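Local coordinates for periplasmic binding protein (Mycobacterium smegmatis, PDB 4MDY), which probably captures an iron-bearing solute outside the cell membrane and delivers it to an ABC transporter for uptake, at residues 173-178 / 226-231. Residues are numbered along the deposited sequence; the frame is centred on the assembly and turned at random.
Sequences SGKKAL and GADVLI
Asp228 takes the backbone N-H of Lys176 on its carboxylate, OD2 lying 2.8 Å from N in an almost straight bond (177°) that meets the oxygen on its anti side, 18° out of the carboxylate plane. With CG beside its own backbone N (chi1 -64°), Asp228 turns both its carboxylate and its N-H to Lys176, whose N and O they hold. Lys176 O is gripped twice, by Asp228 N at 2.8 Å, tilted from the carbonyl plane, and by Val229 N at 3.1 Å, nearly in line with the C=O. Beyond this start the parallel ladder runs regularly, with Leu178 N bonded to Val229 O and Ile231 N to Leu178 O. On one face Ala177 CB touches Val229 CG1 at 3.8 Å, and Val229 also packs against Leu290, Val293 and Leu294 of helix 279-294. On the other, Leu178 and Leu230 run alongside each other, and Leu178 CD1 meets both Leu230 CD2 (3.8 Å) and Ala227 CB (3.9 Å); Leu209 packs on Leu178 and Ala227. At the exposed start of the strand pair the extended Lys176 chain runs past Gly226 O, CD at 3.7 Å. Strands 176-181 and 229-233 are the central pair, flanked by strands 207-208 and 260-262, of a four-stranded parallel sheet, consistent with the C-terminal alpha/beta lobe of a bilobal solute-binding protein.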
loop_
_atom_site.group_PDB
_atom_site.type_symbol
_atom_site.label_atom_id
_atom_site.label_comp_id
_atom_site.label_asym_id
_atom_site.label_seq_id
_atom_site.Cartn_x
_atom_site.Cartn_y
_atom_site.Cartn_z
ATOM N N SER A 173 -22.715 1.166 -8.210
ATOM C CA SER A 173 -22.684 0.416 -9.465
ATOM C C SER A 173 -22.706 1.340 -10.677
ATOM O O SER A 173 -23.536 2.241 -10.769
ATOM C CB SER A 173 -23.861 -0.559 -9.548
ATOM O OG SER A 173 -23.714 -1.419 -10.665
ATOM N N GLY A 174 -21.771 1.116 -11.594
ATOM C CA GLY A 174 -21.678 1.899 -12.815
ATOM C C GLY A 174 -21.163 3.324 -12.667
ATOM O O GLY A 174 -21.191 4.085 -13.631
ATOM N N LYS A 175 -20.687 3.695 -11.481
ATOM C CA LYS A 175 -20.156 5.036 -11.275
ATOM C C LYS A 175 -18.651 5.038 -11.535
ATOM O O LYS A 175 -17.910 4.206 -11.005
ATOM C CB LYS A 175 -20.464 5.543 -9.871
ATOM C CG LYS A 175 -21.951 5.652 -9.556
ATOM C CD LYS A 175 -22.683 6.553 -10.539
ATOM C CE LYS A 175 -24.044 6.983 -10.014
ATOM N NZ LYS A 175 -24.906 5.827 -9.653
ATOM N N LYS A 176 -18.213 5.991 -12.347
ATOM C CA LYS A 176 -16.839 6.046 -12.820
ATOM C C LYS A 176 -15.956 6.813 -11.850
ATOM O O LYS A 176 -16.258 7.941 -11.473
ATOM C CB LYS A 176 -16.803 6.658 -14.219
ATOM C CG LYS A 176 -17.655 5.857 -15.199
ATOM C CD LYS A 176 -17.811 6.543 -16.534
ATOM C CE LYS A 176 -18.758 5.758 -17.428
ATOM N NZ LYS A 176 -18.855 6.375 -18.777
ATOM N N ALA A 177 -14.867 6.170 -11.444
ATOM C CA ALA A 177 -13.986 6.679 -10.400
ATOM C C ALA A 177 -12.577 6.828 -10.940
ATOM O O ALA A 177 -12.127 6.022 -11.766
ATOM C CB ALA A 177 -13.983 5.737 -9.206
ATOM N N LEU A 178 -11.903 7.879 -10.478
ATOM C CA LEU A 178 -10.470 8.059 -10.673
ATOM C C LEU A 178 -9.815 8.234 -9.311
ATOM O O LEU A 178 -10.377 8.873 -8.413
ATOM C CB LEU A 178 -10.172 9.279 -11.551
ATOM C CG LEU A 178 -10.497 9.190 -13.047
ATOM C CD1 LEU A 178 -10.399 10.566 -13.688
ATOM C CD2 LEU A 178 -9.569 8.215 -13.756
ATOM N N GLY A 226 -14.665 13.050 -17.380
ATOM C CA GLY A 226 -15.252 11.742 -17.689
ATOM C C GLY A 226 -15.661 10.912 -16.476
ATOM O O GLY A 226 -16.290 9.862 -16.633
ATOM N N ALA A 227 -15.309 11.371 -15.272
ATOM C CA ALA A 227 -15.552 10.613 -14.039
ATOM C C ALA A 227 -16.725 11.169 -13.238
ATOM O O ALA A 227 -17.024 12.369 -13.295
ATOM C CB ALA A 227 -14.298 10.590 -13.175
ATOM N N ASP A 228 -17.386 10.277 -12.505
ATOM C CA ASP A 228 -18.469 10.633 -11.590
ATOM C C ASP A 228 -17.952 11.047 -10.205
ATOM O O ASP A 228 -18.615 11.793 -9.489
ATOM C CB ASP A 228 -19.429 9.456 -11.446
ATOM C CG ASP A 228 -20.116 9.113 -12.752
ATOM O OD1 ASP A 228 -20.669 10.042 -13.386
ATOM O OD2 ASP A 228 -20.090 7.929 -13.155
ATOM N N VAL A 229 -16.779 10.543 -9.830
ATOM C CA VAL A 229 -16.152 10.877 -8.562
ATOM C C VAL A 229 -14.632 10.866 -8.731
ATOM O O VAL A 229 -14.082 9.983 -9.390
ATOM C CB VAL A 229 -16.593 9.905 -7.430
ATOM C CG1 VAL A 229 -16.270 8.455 -7.773
ATOM C CG2 VAL A 229 -15.960 10.279 -6.095
ATOM N N LEU A 230 -13.970 11.873 -8.162
ATOM C CA LEU A 230 -12.510 11.935 -8.129
ATOM C C LEU A 230 -12.064 11.785 -6.689
ATOM O O LEU A 230 -12.543 12.494 -5.805
ATOM C CB LEU A 230 -11.988 13.269 -8.675
ATOM C CG LEU A 230 -12.474 13.702 -10.052
ATOM C CD1 LEU A 230 -11.841 15.037 -10.408
ATOM C CD2 LEU A 230 -12.158 12.658 -11.110
ATOM N N ILE A 231 -11.140 10.859 -6.464
ATOM C CA ILE A 231 -10.586 10.609 -5.147
ATOM C C ILE A 231 -9.163 11.128 -5.168
ATOM O O ILE A 231 -8.293 10.533 -5.781
ATOM C CB ILE A 231 -10.621 9.100 -4.808
ATOM C CG1 ILE A 231 -12.043 8.551 -4.978
ATOM C CG2 ILE A 231 -10.117 8.855 -3.395
ATOM C CD1 ILE A 231 -12.124 7.041 -5.023
HETATM O O HOH W 1 -16.370 8.760 -19.064
#